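Local coordinates for protein acidocalcisomal pyrophosphatase (Trypanosoma brucei brucei, PDB 5CUY) that probably hydrolyses inorganic pyrophosphate to phosphate in acidocalcisomes, with magnesium as its cofactor, at residues V295-I300 / W329-I334; G317-I322 / S377-D382. The protein carries 1 engineered substitution. All coordinates share one frame; numbering follows the deposited sequence.

In the fold
The four segments alternate along the chain, 295-300, 317-322, 329-334 and then 377-382, so the two contacts interlock. Their centres lie about 13 Å apart in one mixed sheet of the pyrophosphatase domain. Strand 326-335 is the link: interaction 1 pairs it in parallel with strand 296-299, while on its other side it runs antiparallel to strand 310-323, joined by backbone contacts such as Lys330 to Leu319 and Val332 to Gly317. Interaction 2 then adds the start of strand 378-387 to strand 310-323. The succession leads from the magnesium site, where Asp296 and Asp328 are ligands, out to the interface where Phe379 and Asp382 meet a second subunit.

Interaction 1 of 2, residues V295-I300 / W329-I334; sequences VDAVEI and WKVVCI
The carboxylate of Glu299 meets Ile334 through one oxygen, OE1, which sits 3.3 Å from Ile334 CA and also accepts from the backbone N of Gly301 and Ser335, two bonds that fix this oxygen. The Trp329 indole turns away from strand 296-299 onto Val318, Tyr390 and Val394. The backbones behind them form a parallel strand pair in the curled mixed sheet of the pyrophosphatase fold, its axes 32° apart. Four backbone bonds zip it together: Asp296 O takes Val331 N, Val331 O takes Val298 N at 2.7 Å, Val298 O takes Cys333 N at 3.1 Å, and Cys333 O takes Ile300 N. Ala297, Glu299, Val331 and Cys333 share one face, with Ala297 CB 4.0 Å from Val331 CB. The opposite face carries Asp296, Val298, Lys330 and Val332. There Asp296 is a magnesium ligand, and Lys330 NZ, salt-bridged to the fellow ligand Asp328, probably tempers the negative charge of the site although it stays 4.4 Å from Asp296 OD2. At the far end chi1 of Ile300 (69°) turns CG1 back over the residue's own backbone, which brings Ile300 CG1 to 3.6 Å from Cys333 O.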
ATOM      1  N   VAL D 295      23.126 -19.234   7.444  1.00 37.23           N
ATOM      2  CA  VAL D 295      23.329 -18.146   6.522  1.00 36.22           C
ATOM      3  C   VAL D 295      22.612 -16.945   7.039  1.00 36.19           C
ATOM      4  O   VAL D 295      21.513 -17.046   7.588  1.00 37.01           O
ATOM      5  CB  VAL D 295      22.833 -18.477   5.096  1.00 38.20           C
ATOM      6  CG1 VAL D 295      22.833 -19.966   4.881  1.00 36.62           C
ATOM      7  CG2 VAL D 295      21.464 -17.873   4.849  1.00 37.37           C
ATOM      8  N   ASP D 296      23.230 -15.796   6.852  1.00 34.78           N
ATOM      9  CA  ASP D 296      22.649 -14.598   7.345  1.00 36.46           C
ATOM     10  C   ASP D 296      21.663 -13.916   6.413  1.00 36.43           C
ATOM     11  O   ASP D 296      21.590 -14.210   5.238  1.00 36.88           O
ATOM     12  CB  ASP D 296      23.783 -13.649   7.736  1.00 41.97           C
ATOM     13  CG  ASP D 296      24.565 -14.147   8.971  1.00 45.99           C
ATOM     14  OD1 ASP D 296      23.960 -14.249  10.079  1.00 50.90           O
ATOM     15  OD2 ASP D 296      25.771 -14.443   8.843  1.00 47.15           O
ATOM     16  N   ALA D 297      20.841 -13.032   6.939  1.00 34.38           N
ATOM     17  CA  ALA D 297      19.978 -12.313   6.038  1.00 35.95           C
ATOM     18  C   ALA D 297      19.737 -10.921   6.589  1.00 36.87           C
ATOM     19  O   ALA D 297      19.968 -10.637   7.762  1.00 38.48           O
ATOM     20  CB  ALA D 297      18.690 -13.031   5.791  1.00 32.98           C
ATOM     21  N   VAL D 298      19.305 -10.054   5.696  1.00 36.73           N
ATOM     22  CA  VAL D 298      19.019  -8.684   6.000  1.00 34.59           C
ATOM     23  C   VAL D 298      17.615  -8.481   5.465  1.00 33.37           C
ATOM     24  O   VAL D 298      17.416  -8.612   4.298  1.00 34.86           O
ATOM     25  CB  VAL D 298      20.013  -7.803   5.237  1.00 33.84           C
ATOM     26  CG1 VAL D 298      19.904  -6.358   5.671  1.00 34.71           C
ATOM     27  CG2 VAL D 298      21.389  -8.293   5.499  1.00 32.39           C
ATOM     28  N   GLU D 299      16.615  -8.233   6.282  1.00 33.76           N
ATOM     29  CA  GLU D 299      15.335  -8.018   5.647  1.00 34.50           C
ATOM     30  C   GLU D 299      15.090  -6.513   5.685  1.00 33.92           C
ATOM     31  O   GLU D 299      15.138  -5.872   6.714  1.00 32.23           O
ATOM     32  CB  GLU D 299      14.220  -8.911   6.265  1.00 36.41           C
ATOM     33  CG  GLU D 299      13.198  -8.359   7.212  1.00 39.58           C
ATOM     34  CD  GLU D 299      12.345  -7.186   6.709  1.00 41.83           C
ATOM     35  OE1 GLU D 299      11.778  -7.167   5.589  1.00 39.70           O
ATOM     36  OE2 GLU D 299      12.233  -6.255   7.517  1.00 45.46           O
ATOM     37  N   ILE D 300      14.851  -5.986   4.495  1.00 33.51           N
ATOM     38  CA  ILE D 300      14.709  -4.566   4.221  1.00 32.23           C
ATOM     39  C   ILE D 300      13.371  -3.880   4.363  1.00 33.02           C
ATOM     40  O   ILE D 300      13.242  -2.727   3.956  1.00 33.81           O
ATOM     41  CB  ILE D 300      15.219  -4.306   2.803  1.00 29.27           C
ATOM     42  CG1 ILE D 300      14.249  -4.935   1.783  1.00 26.15           C
ATOM     43  CG2 ILE D 300      16.617  -4.918   2.661  1.00 27.78           C
ATOM     44  CD1 ILE D 300      14.676  -4.774   0.302  1.00 21.27           C
ATOM     45  N   TRP D 329      27.827 -15.102   3.257  1.00 38.86           N
ATOM     46  CA  TRP D 329      26.666 -14.599   2.540  1.00 36.30           C
ATOM     47  C   TRP D 329      25.767 -13.675   3.299  1.00 35.24           C
ATOM     48  O   TRP D 329      25.529 -13.859   4.484  1.00 38.70           O
ATOM     49  CB  TRP D 329      25.790 -15.740   2.110  1.00 33.76           C
ATOM     50  CG  TRP D 329      26.455 -16.657   1.267  1.00 35.63           C
ATOM     51  CD1 TRP D 329      26.730 -17.951   1.552  1.00 34.50           C
ATOM     52  CD2 TRP D 329      26.824 -16.447  -0.102  1.00 35.68           C
ATOM     53  NE1 TRP D 329      27.223 -18.584   0.441  1.00 36.29           N
ATOM     54  CE2 TRP D 329      27.297 -17.690  -0.596  1.00 36.19           C
ATOM     55  CE3 TRP D 329      26.794 -15.340  -0.960  1.00 34.09           C
ATOM     56  CZ2 TRP D 329      27.738 -17.864  -1.927  1.00 35.99           C
ATOM     57  CZ3 TRP D 329      27.233 -15.503  -2.289  1.00 35.00           C
ATOM     58  CH2 TRP D 329      27.698 -16.761  -2.760  1.00 36.74           C
ATOM     59  N   LYS D 330      25.239 -12.697   2.599  1.00 33.25           N
ATOM     60  CA  LYS D 330      24.275 -11.781   3.162  1.00 32.47           C
ATOM     61  C   LYS D 330      23.061 -11.901   2.228  1.00 32.98           C
ATOM     62  O   LYS D 330      23.071 -11.435   1.060  1.00 31.77           O
ATOM     63  CB  LYS D 330      24.803 -10.357   3.161  1.00 32.89           C
ATOM     64  CG  LYS D 330      26.103 -10.180   3.903  1.00 35.74           C
ATOM     65  CD  LYS D 330      25.965 -10.623   5.337  1.00 35.43           C
ATOM     66  CE  LYS D 330      27.227 -11.349   5.745  1.00 38.42           C
ATOM     67  NZ  LYS D 330      27.700 -10.906   7.087  1.00 39.60           N
ATOM     68  N   VAL D 331      22.027 -12.578   2.701  1.00 31.59           N
ATOM     69  CA  VAL D 331      20.854 -12.690   1.877  1.00 32.03           C
ATOM     70  C   VAL D 331      19.941 -11.451   2.038  1.00 32.79           C
ATOM     71  O   VAL D 331      19.653 -11.005   3.161  1.00 34.12           O
ATOM     72  CB  VAL D 331      20.112 -13.974   2.218  1.00 30.99           C
ATOM     73  CG1 VAL D 331      18.791 -13.978   1.552  1.00 30.53           C
ATOM     74  CG2 VAL D 331      20.925 -15.170   1.732  1.00 30.98           C
ATOM     75  N   VAL D 332      19.523 -10.872   0.920  1.00 30.93           N
ATOM     76  CA  VAL D 332      18.632  -9.735   0.951  1.00 28.96           C
ATOM     77  C   VAL D 332      17.252 -10.297   0.806  1.00 31.68           C
ATOM     78  O   VAL D 332      16.946 -10.941  -0.209  1.00 34.91           O
ATOM     79  CB  VAL D 332      18.855  -8.791  -0.238  1.00 26.26           C
ATOM     80  CG1 VAL D 332      17.862  -7.616  -0.197  1.00 23.41           C
ATOM     81  CG2 VAL D 332      20.255  -8.294  -0.226  1.00 23.71           C
ATOM     82  N   CYS D 333      16.403 -10.052   1.784  1.00 31.52           N
ATOM     83  CA  CYS D 333      15.032 -10.551   1.729  1.00 32.89           C
ATOM     84  C   CYS D 333      14.107  -9.477   2.291  1.00 34.18           C
ATOM     85  O   CYS D 333      14.564  -8.419   2.729  1.00 35.66           O
ATOM     86  CB  CYS D 333      14.892 -11.780   2.602  1.00 34.23           C
ATOM     87  SG  CYS D 333      15.117 -11.366   4.397  1.00 36.50           S
ATOM     88  N   ILE D 334      12.812  -9.763   2.291  1.00 33.84           N
ATOM     89  CA  ILE D 334      11.820  -8.850   2.807  1.00 33.73           C
ATOM     90  C   ILE D 334      10.583  -9.582   3.335  1.00 34.90           C
ATOM     91  O   ILE D 334      10.080 -10.534   2.715  1.00 34.78           O
ATOM     92  CB  ILE D 334      11.371  -7.828   1.725  1.00 34.82           C
ATOM     93  CG1 ILE D 334      10.358  -6.846   2.321  1.00 31.90           C
ATOM     94  CG2 ILE D 334      10.761  -8.553   0.529  1.00 32.56           C
ATOM     95  CD1 ILE D 334      10.007  -5.829   1.410  1.00 32.19           C
TER

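Interaction 2 of 2, residues G317-I322 / S377-D382; sequences GVLGMI and SHFAFD
Phe379, Met321 and Ile322 bury the most surface here, in a short antiparallel pairing that adds strand 378-387 to strand 310-323 in the mixed sheet of the pyrophosphatase fold. Met321 and Phe379 form a non-hydrogen-bonded pair, their CA atoms 4.1 Å apart, on a weakly bonded piece of strand before the chain turns away. The Phe379 ring has Gly320 O at its edge, near the ring plane, with Phe379 CD1 3.5 Å from that oxygen. Leu319 comes in obliquely, its CD2 4.0 Å from Phe379 CE1, and Met321 CB makes a similar approach to Phe379 CD1. Further out, Met321 SD stands 5.1 Å from the ring centroid, 50° off the normal, an oblique Met-aromatic contact. With CG anti to the backbone N (chi1 -180°), the Met321 chain runs extended as far as SD beside Ser377, then bends at its end; Ser377 OG lies 3.3 Å from Met321 SD while bonding to Phe365 O and Lys369 NZ. Ile322 contributes mainly backbone: its N donates to His378 O at 2.9 Å, and Gly320 O likewise receives Ala380 N. Waters bridge Gly320 N to Ala380 O and Ile322 O to His378 N. Arg362 and Arg366 also touch Phe379, as does Leu32 of the second subunit. Main-chain bonds and bridging waters thus mainly hold the short strand, while ring and thioether give a mostly apolar cover next to the magnesium ligand Asp328.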
ATOM      1  N   GLY D 317      17.831 -11.786  -3.238  1.00 28.12           N
ATOM      2  CA  GLY D 317      19.141 -11.792  -3.826  1.00 28.82           C
ATOM      3  C   GLY D 317      20.072 -11.987  -2.667  1.00 31.67           C
ATOM      4  O   GLY D 317      19.624 -12.105  -1.531  1.00 32.30           O
ATOM      5  N   VAL D 318      21.361 -11.994  -2.950  1.00 32.07           N
ATOM      6  CA  VAL D 318      22.355 -12.239  -1.940  1.00 32.45           C
ATOM      7  C   VAL D 318      23.662 -11.514  -2.295  1.00 33.46           C
ATOM      8  O   VAL D 318      24.072 -11.462  -3.459  1.00 32.16           O
ATOM      9  CB  VAL D 318      22.629 -13.790  -1.829  1.00 33.82           C
ATOM     10  CG1 VAL D 318      23.208 -14.326  -3.162  1.00 32.70           C
ATOM     11  CG2 VAL D 318      23.620 -14.094  -0.688  1.00 31.36           C
ATOM     12  N   LEU D 319      24.300 -10.952  -1.274  1.00 33.68           N
ATOM     13  CA  LEU D 319      25.570 -10.282  -1.440  1.00 34.81           C
ATOM     14  C   LEU D 319      26.642 -11.210  -0.802  1.00 36.53           C
ATOM     15  O   LEU D 319      26.454 -11.728   0.284  1.00 36.75           O
ATOM     16  CB  LEU D 319      25.507  -8.933  -0.742  1.00 33.47           C
ATOM     17  CG  LEU D 319      26.838  -8.199  -0.615  1.00 34.19           C
ATOM     18  CD1 LEU D 319      27.237  -7.784  -2.031  1.00 36.44           C
ATOM     19  CD2 LEU D 319      26.715  -6.960   0.313  1.00 33.42           C
ATOM     20  N   GLY D 320      27.750 -11.438  -1.483  1.00 37.71           N
ATOM     21  CA  GLY D 320      28.763 -12.309  -0.928  1.00 39.82           C
ATOM     22  C   GLY D 320      30.056 -11.635  -0.521  1.00 42.20           C
ATOM     23  O   GLY D 320      30.710 -10.955  -1.302  1.00 43.52           O
ATOM     24  N   MET D 321      30.454 -11.858   0.708  1.00 44.08           N
ATOM     25  CA  MET D 321      31.646 -11.242   1.219  1.00 47.13           C
ATOM     26  C   MET D 321      32.649 -12.343   1.655  1.00 48.61           C
ATOM     27  O   MET D 321      32.321 -13.235   2.427  1.00 49.54           O
ATOM     28  CB  MET D 321      31.196 -10.334   2.368  1.00 47.64           C
ATOM     29  CG  MET D 321      32.265  -9.567   3.068  1.00 50.38           C
ATOM     30  SD  MET D 321      31.514  -8.279   4.099  1.00 53.58           S
ATOM     31  CE  MET D 321      31.395  -9.099   5.752  1.00 52.63           C
ATOM     32  N   ILE D 322      33.867 -12.303   1.142  1.00 49.90           N
ATOM     33  CA  ILE D 322      34.854 -13.309   1.519  1.00 51.35           C
ATOM     34  C   ILE D 322      35.830 -12.716   2.507  1.00 53.47           C
ATOM     35  O   ILE D 322      36.444 -11.697   2.222  1.00 53.38           O
ATOM     36  CB  ILE D 322      35.694 -13.805   0.314  1.00 50.27           C
ATOM     37  CG1 ILE D 322      34.781 -14.344  -0.799  1.00 48.41           C
ATOM     38  CG2 ILE D 322      36.697 -14.840   0.815  1.00 50.08           C
ATOM     39  CD1 ILE D 322      35.501 -14.965  -1.938  1.00 43.33           C
ATOM     40  N   SER D 377      36.006  -4.483   3.098  1.00 40.29           N
ATOM     41  CA  SER D 377      35.721  -5.891   2.859  1.00 41.28           C
ATOM     42  C   SER D 377      35.938  -6.285   1.381  1.00 43.54           C
ATOM     43  O   SER D 377      35.819  -5.446   0.473  1.00 43.06           O
ATOM     44  CB  SER D 377      34.279  -6.201   3.249  1.00 39.96           C
ATOM     45  OG  SER D 377      34.103  -6.236   4.658  1.00 41.55           O
ATOM     46  N   HIS D 378      36.269  -7.555   1.153  1.00 45.77           N
ATOM     47  CA  HIS D 378      36.438  -8.093  -0.210  1.00 47.38           C
ATOM     48  C   HIS D 378      35.153  -8.874  -0.536  1.00 46.49           C
ATOM     49  O   HIS D 378      34.729  -9.742   0.224  1.00 46.32           O
ATOM     50  CB  HIS D 378      37.639  -9.053  -0.299  1.00 50.94           C
ATOM     51  CG  HIS D 378      38.958  -8.425   0.051  1.00 57.33           C
ATOM     52  ND1 HIS D 378      39.434  -7.282  -0.564  1.00 59.72           N
ATOM     53  CD2 HIS D 378      39.883  -8.754   0.989  1.00 58.82           C
ATOM     54  CE1 HIS D 378      40.586  -6.932  -0.015  1.00 59.45           C
ATOM     55  NE2 HIS D 378      40.880  -7.807   0.930  1.00 59.72           N
ATOM     56  N   PHE D 379      34.519  -8.563  -1.649  1.00 45.69           N
ATOM     57  CA  PHE D 379      33.304  -9.264  -2.023  1.00 44.34           C
ATOM     58  C   PHE D 379      33.553 -10.246  -3.152  1.00 43.99           C
ATOM     59  O   PHE D 379      34.612 -10.283  -3.743  1.00 44.35           O
ATOM     60  CB  PHE D 379      32.274  -8.265  -2.492  1.00 42.52           C
ATOM     61  CG  PHE D 379      31.907  -7.255  -1.467  1.00 42.67           C
ATOM     62  CD1 PHE D 379      31.020  -7.563  -0.457  1.00 42.29           C
ATOM     63  CD2 PHE D 379      32.421  -5.948  -1.534  1.00 43.39           C
ATOM     64  CE1 PHE D 379      30.643  -6.567   0.474  1.00 42.66           C
ATOM     65  CE2 PHE D 379      32.046  -4.956  -0.610  1.00 39.89           C
ATOM     66  CZ  PHE D 379      31.167  -5.265   0.379  1.00 40.61           C
ATOM     67  N   ALA D 380      32.547 -11.040  -3.460  1.00 44.91           N
ATOM     68  CA  ALA D 380      32.630 -11.987  -4.572  1.00 44.20           C
ATOM     69  C   ALA D 380      31.944 -11.223  -5.681  1.00 43.28           C
ATOM     70  O   ALA D 380      31.140 -10.336  -5.393  1.00 42.31           O
ATOM     71  CB  ALA D 380      31.833 -13.248  -4.263  1.00 42.51           C
ATOM     72  N   PHE D 381      32.252 -11.559  -6.927  1.00 42.03           N
ATOM     73  CA  PHE D 381      31.631 -10.907  -8.065  1.00 41.35           C
ATOM     74  C   PHE D 381      31.750  -9.399  -8.055  1.00 41.10           C
ATOM     75  O   PHE D 381      30.864  -8.691  -8.553  1.00 40.24           O
ATOM     76  CB  PHE D 381      30.170 -11.266  -8.118  1.00 41.84           C
ATOM     77  CG  PHE D 381      29.915 -12.700  -7.901  1.00 42.28           C
ATOM     78  CD1 PHE D 381      30.335 -13.634  -8.830  1.00 42.47           C
ATOM     79  CD2 PHE D 381      29.269 -13.129  -6.763  1.00 42.28           C
ATOM     80  CE1 PHE D 381      30.119 -14.984  -8.633  1.00 40.88           C
ATOM     81  CE2 PHE D 381      29.048 -14.480  -6.555  1.00 42.63           C
ATOM     82  CZ  PHE D 381      29.478 -15.412  -7.497  1.00 41.56           C
ATOM     83  N   ASP D 382      32.840  -8.906  -7.486  1.00 41.63           N
ATOM     84  CA  ASP D 382      33.058  -7.469  -7.439  1.00 42.38           C
ATOM     85  C   ASP D 382      31.937  -6.741  -6.708  1.00 42.29           C
ATOM     86  O   ASP D 382      31.630  -5.605  -7.056  1.00 43.33           O
ATOM     87  CB  ASP D 382      33.146  -6.886  -8.859  1.00 44.12           C
ATOM     88  CG  ASP D 382      34.185  -7.577  -9.741  1.00 45.14           C
ATOM     89  OD1 ASP D 382      35.349  -7.717  -9.319  1.00 45.54           O
ATOM     90  OD2 ASP D 382      33.833  -7.970 -10.882  1.00 49.03           O
TER
HETATM   91  O   HOH W   1      28.506 -10.317  -4.423  1.00 38.24           O
HETATM   92  O   HOH W   2      36.462  -9.116   3.732  1.00 40.81           O